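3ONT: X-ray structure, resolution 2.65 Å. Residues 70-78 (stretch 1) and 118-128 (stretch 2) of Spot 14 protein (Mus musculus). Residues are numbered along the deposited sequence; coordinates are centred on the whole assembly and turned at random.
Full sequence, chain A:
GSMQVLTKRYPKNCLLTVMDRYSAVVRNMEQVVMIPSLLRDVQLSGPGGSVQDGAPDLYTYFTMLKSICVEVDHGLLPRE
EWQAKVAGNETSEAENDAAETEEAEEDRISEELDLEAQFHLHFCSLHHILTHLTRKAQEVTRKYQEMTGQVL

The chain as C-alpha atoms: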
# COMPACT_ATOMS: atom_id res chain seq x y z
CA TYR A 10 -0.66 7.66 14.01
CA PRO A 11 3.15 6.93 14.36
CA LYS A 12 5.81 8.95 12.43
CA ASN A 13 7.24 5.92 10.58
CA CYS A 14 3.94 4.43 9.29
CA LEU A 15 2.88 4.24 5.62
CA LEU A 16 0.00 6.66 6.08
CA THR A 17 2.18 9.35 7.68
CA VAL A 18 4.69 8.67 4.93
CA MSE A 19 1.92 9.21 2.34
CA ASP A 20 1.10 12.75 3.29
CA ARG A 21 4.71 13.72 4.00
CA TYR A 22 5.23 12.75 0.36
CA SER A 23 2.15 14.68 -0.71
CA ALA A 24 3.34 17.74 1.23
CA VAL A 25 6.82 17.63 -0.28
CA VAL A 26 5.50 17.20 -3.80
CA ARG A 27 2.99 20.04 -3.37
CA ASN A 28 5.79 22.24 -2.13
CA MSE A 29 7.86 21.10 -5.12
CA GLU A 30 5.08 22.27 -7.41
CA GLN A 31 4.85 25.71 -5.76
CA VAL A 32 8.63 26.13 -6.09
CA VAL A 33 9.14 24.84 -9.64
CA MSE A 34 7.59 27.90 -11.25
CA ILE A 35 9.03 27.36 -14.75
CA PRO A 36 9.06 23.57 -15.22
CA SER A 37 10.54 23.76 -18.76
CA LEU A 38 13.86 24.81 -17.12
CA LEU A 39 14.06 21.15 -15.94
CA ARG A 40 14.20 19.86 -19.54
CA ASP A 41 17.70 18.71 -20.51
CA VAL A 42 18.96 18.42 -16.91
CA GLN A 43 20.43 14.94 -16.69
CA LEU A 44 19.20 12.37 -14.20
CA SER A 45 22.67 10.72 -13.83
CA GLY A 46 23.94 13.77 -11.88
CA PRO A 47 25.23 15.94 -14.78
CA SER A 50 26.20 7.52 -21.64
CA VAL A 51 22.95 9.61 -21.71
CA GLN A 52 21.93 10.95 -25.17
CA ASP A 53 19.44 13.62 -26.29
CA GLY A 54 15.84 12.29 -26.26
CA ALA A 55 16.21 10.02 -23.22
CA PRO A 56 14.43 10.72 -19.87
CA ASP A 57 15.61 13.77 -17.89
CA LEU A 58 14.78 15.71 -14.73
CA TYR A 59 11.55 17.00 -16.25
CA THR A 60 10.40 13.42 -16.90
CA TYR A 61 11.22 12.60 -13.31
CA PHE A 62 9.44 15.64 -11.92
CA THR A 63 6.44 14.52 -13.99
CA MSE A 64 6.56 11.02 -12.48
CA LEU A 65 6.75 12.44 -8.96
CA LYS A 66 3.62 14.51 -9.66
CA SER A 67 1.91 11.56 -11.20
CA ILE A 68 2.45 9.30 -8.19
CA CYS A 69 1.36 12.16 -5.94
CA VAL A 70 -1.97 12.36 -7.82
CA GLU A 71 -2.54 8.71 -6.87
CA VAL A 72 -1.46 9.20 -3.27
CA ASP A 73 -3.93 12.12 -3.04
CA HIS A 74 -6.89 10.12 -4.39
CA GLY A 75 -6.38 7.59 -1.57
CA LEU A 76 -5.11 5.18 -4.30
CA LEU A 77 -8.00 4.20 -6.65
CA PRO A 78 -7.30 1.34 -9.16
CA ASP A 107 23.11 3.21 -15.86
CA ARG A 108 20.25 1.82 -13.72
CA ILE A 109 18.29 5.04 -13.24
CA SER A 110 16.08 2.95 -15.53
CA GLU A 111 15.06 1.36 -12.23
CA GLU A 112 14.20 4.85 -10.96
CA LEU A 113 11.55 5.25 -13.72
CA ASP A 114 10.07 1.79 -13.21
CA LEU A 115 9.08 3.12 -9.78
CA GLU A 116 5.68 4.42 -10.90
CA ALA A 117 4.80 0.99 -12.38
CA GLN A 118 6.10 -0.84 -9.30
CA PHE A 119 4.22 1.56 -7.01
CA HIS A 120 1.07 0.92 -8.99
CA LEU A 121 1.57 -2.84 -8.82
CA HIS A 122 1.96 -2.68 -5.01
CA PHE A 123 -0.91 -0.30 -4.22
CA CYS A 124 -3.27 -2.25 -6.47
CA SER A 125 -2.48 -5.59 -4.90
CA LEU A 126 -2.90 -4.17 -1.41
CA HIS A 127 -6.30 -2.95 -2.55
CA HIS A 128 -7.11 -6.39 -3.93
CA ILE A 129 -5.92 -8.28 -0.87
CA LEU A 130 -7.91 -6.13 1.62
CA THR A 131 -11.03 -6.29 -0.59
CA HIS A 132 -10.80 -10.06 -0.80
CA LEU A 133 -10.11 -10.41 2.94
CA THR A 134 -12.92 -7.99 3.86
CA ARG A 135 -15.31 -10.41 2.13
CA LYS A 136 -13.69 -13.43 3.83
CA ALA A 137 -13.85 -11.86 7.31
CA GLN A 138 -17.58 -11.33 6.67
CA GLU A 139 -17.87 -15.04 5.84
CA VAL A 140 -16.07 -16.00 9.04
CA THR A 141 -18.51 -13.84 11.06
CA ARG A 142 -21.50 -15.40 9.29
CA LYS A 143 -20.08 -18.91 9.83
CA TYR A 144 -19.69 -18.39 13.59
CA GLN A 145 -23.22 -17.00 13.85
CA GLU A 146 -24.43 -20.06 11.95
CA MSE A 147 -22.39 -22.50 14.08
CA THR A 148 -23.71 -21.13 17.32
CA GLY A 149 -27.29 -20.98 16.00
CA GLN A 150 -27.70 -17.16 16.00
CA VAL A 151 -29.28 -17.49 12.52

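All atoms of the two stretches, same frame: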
# COMPACT_ATOMS: atom_id res chain seq x y z
N VAL A 70 -0.54 12.31 -7.48
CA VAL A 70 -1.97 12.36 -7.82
C VAL A 70 -2.68 11.09 -7.32
O VAL A 70 -3.84 11.13 -6.90
CB VAL A 70 -2.21 12.59 -9.34
CG1 VAL A 70 -3.64 12.26 -9.75
CG2 VAL A 70 -1.86 14.03 -9.73
N GLU A 71 -1.97 9.97 -7.34
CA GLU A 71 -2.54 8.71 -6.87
C GLU A 71 -2.56 8.60 -5.35
O GLU A 71 -3.51 8.09 -4.77
CB GLU A 71 -1.88 7.53 -7.56
CG GLU A 71 -2.56 7.26 -8.90
CD GLU A 71 -1.81 6.31 -9.83
OE1 GLU A 71 -0.59 6.04 -9.63
OE2 GLU A 71 -2.47 5.83 -10.79
N VAL A 72 -1.51 9.11 -4.71
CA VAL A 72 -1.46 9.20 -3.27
C VAL A 72 -2.58 10.08 -2.75
O VAL A 72 -3.14 9.80 -1.71
CB VAL A 72 -0.09 9.75 -2.82
CG1 VAL A 72 -0.11 10.11 -1.34
CG2 VAL A 72 1.02 8.75 -3.13
N ASP A 73 -2.92 11.14 -3.48
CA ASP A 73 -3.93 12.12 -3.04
C ASP A 73 -5.37 11.65 -3.23
O ASP A 73 -6.29 12.17 -2.59
CB ASP A 73 -3.74 13.47 -3.73
CG ASP A 73 -2.56 14.25 -3.19
OD1 ASP A 73 -2.09 13.94 -2.08
OD2 ASP A 73 -2.09 15.19 -3.87
N HIS A 74 -5.56 10.68 -4.12
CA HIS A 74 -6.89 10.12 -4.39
C HIS A 74 -7.16 8.90 -3.52
O HIS A 74 -8.08 8.13 -3.79
CB HIS A 74 -7.06 9.79 -5.87
CG HIS A 74 -7.38 10.99 -6.71
ND1 HIS A 74 -6.41 11.87 -7.15
CD2 HIS A 74 -8.55 11.46 -7.19
CE1 HIS A 74 -6.98 12.83 -7.86
NE2 HIS A 74 -8.28 12.60 -7.90
N GLY A 75 -6.35 8.74 -2.47
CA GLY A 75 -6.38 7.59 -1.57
C GLY A 75 -5.99 6.27 -2.23
O GLY A 75 -6.17 5.20 -1.64
N LEU A 76 -5.47 6.34 -3.46
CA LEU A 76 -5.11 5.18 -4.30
C LEU A 76 -6.33 4.40 -4.85
O LEU A 76 -6.76 3.39 -4.27
CB LEU A 76 -4.07 4.24 -3.61
CG LEU A 76 -2.79 4.76 -2.90
CD1 LEU A 76 -1.97 3.66 -2.30
CD2 LEU A 76 -1.92 5.56 -3.83
N LEU A 77 -6.89 4.89 -5.96
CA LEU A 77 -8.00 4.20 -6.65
C LEU A 77 -7.51 3.49 -7.92
O LEU A 77 -6.98 4.14 -8.83
CB LEU A 77 -9.16 5.17 -6.95
CG LEU A 77 -10.53 4.54 -7.25
CD1 LEU A 77 -11.63 5.18 -6.40
CD2 LEU A 77 -10.87 4.58 -8.75
N PRO A 78 -7.68 2.15 -7.98
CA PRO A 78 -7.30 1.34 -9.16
C PRO A 78 -7.95 1.79 -10.47
O PRO A 78 -9.16 2.07 -10.51
CB PRO A 78 -7.77 -0.07 -8.77
CG PRO A 78 -7.69 -0.08 -7.29
CD PRO A 78 -8.07 1.30 -6.84
N GLN A 118 5.95 -0.04 -10.51
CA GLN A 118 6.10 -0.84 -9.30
C GLN A 118 5.13 -0.36 -8.21
O GLN A 118 4.39 -1.16 -7.64
CB GLN A 118 7.56 -0.82 -8.82
CG GLN A 118 8.48 -1.57 -9.78
CD GLN A 118 9.98 -1.45 -9.44
OE1 GLN A 118 10.37 -1.18 -8.28
NE2 GLN A 118 10.84 -1.67 -10.45
N PHE A 119 5.11 0.95 -7.98
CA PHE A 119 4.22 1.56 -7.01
C PHE A 119 2.81 1.12 -7.31
O PHE A 119 2.09 0.62 -6.43
CB PHE A 119 4.33 3.09 -7.07
CG PHE A 119 3.29 3.82 -6.25
CD1 PHE A 119 3.44 3.96 -4.87
CD2 PHE A 119 2.19 4.40 -6.87
CE1 PHE A 119 2.48 4.65 -4.09
CE2 PHE A 119 1.21 5.09 -6.10
CZ PHE A 119 1.37 5.21 -4.71
N HIS A 120 2.41 1.28 -8.56
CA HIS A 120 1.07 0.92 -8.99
C HIS A 120 0.80 -0.56 -8.73
O HIS A 120 -0.26 -0.92 -8.22
CB HIS A 120 0.86 1.29 -10.45
CG HIS A 120 -0.57 1.21 -10.88
ND1 HIS A 120 -1.05 0.21 -11.70
CD2 HIS A 120 -1.64 1.99 -10.57
CE1 HIS A 120 -2.35 0.38 -11.89
NE2 HIS A 120 -2.73 1.45 -11.22
N LEU A 121 1.75 -1.42 -9.07
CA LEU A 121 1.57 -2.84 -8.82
C LEU A 121 1.26 -3.10 -7.32
O LEU A 121 0.25 -3.72 -6.99
CB LEU A 121 2.78 -3.65 -9.26
CG LEU A 121 2.81 -5.09 -8.71
CD1 LEU A 121 1.60 -5.94 -9.17
CD2 LEU A 121 4.10 -5.75 -9.12
N HIS A 122 2.14 -2.62 -6.45
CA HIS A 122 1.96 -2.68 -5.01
C HIS A 122 0.63 -2.14 -4.51
O HIS A 122 -0.13 -2.89 -3.88
CB HIS A 122 3.12 -2.02 -4.32
CG HIS A 122 4.41 -2.72 -4.59
ND1 HIS A 122 4.54 -4.09 -4.52
CD2 HIS A 122 5.63 -2.25 -4.95
CE1 HIS A 122 5.78 -4.44 -4.81
NE2 HIS A 122 6.46 -3.34 -5.08
N PHE A 123 0.31 -0.87 -4.79
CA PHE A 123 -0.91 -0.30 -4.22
C PHE A 123 -2.15 -1.03 -4.70
O PHE A 123 -3.07 -1.21 -3.94
CB PHE A 123 -0.97 1.26 -4.25
CG PHE A 123 -1.71 1.89 -5.42
CD1 PHE A 123 -3.09 1.76 -5.58
CD2 PHE A 123 -1.01 2.70 -6.34
CE1 PHE A 123 -3.77 2.38 -6.68
CE2 PHE A 123 -1.67 3.36 -7.46
CZ PHE A 123 -3.05 3.19 -7.62
N CYS A 124 -2.14 -1.50 -5.95
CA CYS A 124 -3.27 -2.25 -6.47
C CYS A 124 -3.43 -3.61 -5.79
O CYS A 124 -4.55 -4.07 -5.56
CB CYS A 124 -3.15 -2.48 -7.98
SG CYS A 124 -3.79 -1.15 -8.98
N SER A 125 -2.32 -4.28 -5.50
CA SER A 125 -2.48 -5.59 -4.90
C SER A 125 -2.83 -5.52 -3.42
O SER A 125 -3.56 -6.36 -2.94
CB SER A 125 -1.37 -6.61 -5.24
OG SER A 125 -0.16 -6.03 -5.63
N LEU A 126 -2.37 -4.48 -2.73
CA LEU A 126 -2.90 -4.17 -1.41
C LEU A 126 -4.41 -4.02 -1.46
O LEU A 126 -5.13 -4.64 -0.68
CB LEU A 126 -2.32 -2.87 -0.88
CG LEU A 126 -0.94 -2.92 -0.26
CD1 LEU A 126 -0.76 -1.67 0.56
CD2 LEU A 126 -0.82 -4.16 0.63
N HIS A 127 -4.88 -3.21 -2.40
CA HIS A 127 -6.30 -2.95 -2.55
C HIS A 127 -7.02 -4.28 -2.75
O HIS A 127 -8.08 -4.51 -2.15
CB HIS A 127 -6.56 -1.98 -3.73
CG HIS A 127 -7.98 -1.53 -3.87
ND1 HIS A 127 -8.97 -2.33 -4.42
CD2 HIS A 127 -8.59 -0.36 -3.54
CE1 HIS A 127 -10.12 -1.67 -4.42
NE2 HIS A 127 -9.91 -0.47 -3.89
N HIS A 128 -6.45 -5.15 -3.56
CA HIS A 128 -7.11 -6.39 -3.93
C HIS A 128 -7.08 -7.38 -2.76
O HIS A 128 -8.05 -8.09 -2.50
CB HIS A 128 -6.46 -6.96 -5.20
CG HIS A 128 -7.17 -8.17 -5.76
ND1 HIS A 128 -6.64 -8.91 -6.80
CD2 HIS A 128 -8.33 -8.77 -5.43
CE1 HIS A 128 -7.46 -9.90 -7.09
NE2 HIS A 128 -8.49 -9.85 -6.27

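Residues 70-78 of the Spot 14 protein carry the end of a helix into a loop that packs against one side of a second helix, 118-128. The second helix is regular: its backbone bonds run from residue i+4 back to residue i, for example F123 N to F119 O at 2.8 Å and H127 N to F123 O at 3.1 Å. The first stretch is less orderly. The bonds around its turn are weak, including L76 N to E71 O at 2.9 Å and G75 N to V72 O at 3.5 Å. G75 and L76 both have positive phi, 65° and 71°; such a phi favours glycine at the first position, whereas L76 adopts it with a full side chain. H74 closes the turn from its side chain, with ND1 donating to V70 O at 2.7 Å. Beyond the turn the loop approaches the second helix, so that CA of L76 lies 6.9 Å from CA of F123, and CA of P78 lies 6.0 Å from CA of C124.

The contact buries 456 Å², both sides summed, and no hydrogen bond crosses it; it rests largely on apolar and aromatic packing. L76 points toward the helix and reaches two phenylalanines one turn apart. Its CD2 lies 3.4 Å from CZ of F119, its CD1 lies 3.3 Å from CB of F123, and its CB sits over one face of the F123 ring, 3.8 Å from the centroid, in a CH-pi contact. V72 adds to the packing around F119, with CG2 3.9 Å from CZ of that ring. F123, whose chi1 of 96° lies between the usual wells, has the largest area covered by the other stretch.

E71 also points toward the helix, but its carboxylate meets ring edges: OE1 is 3.6 Å from CE2 of F123 and 4.1 Å from CE2 of F119, near the plane of each ring. This places the oxygen beside the rims of the rings, where the C-H groups lie, and away from their electron-rich faces. OE2 approaches CD2 of H120 at 3.9 Å, a proximity without a hydrogen bond.

P78 extends the contact along the helix. Its CG lies over the face of the H127 ring, 3.8 Å from the centroid and only 10° off the normal, a nearly perpendicular CH-pi approach, while its CB lies 4.1 Å from SG of C124. Between L76 and P78, L77 directs its CA-to-CB bond away and contributes little.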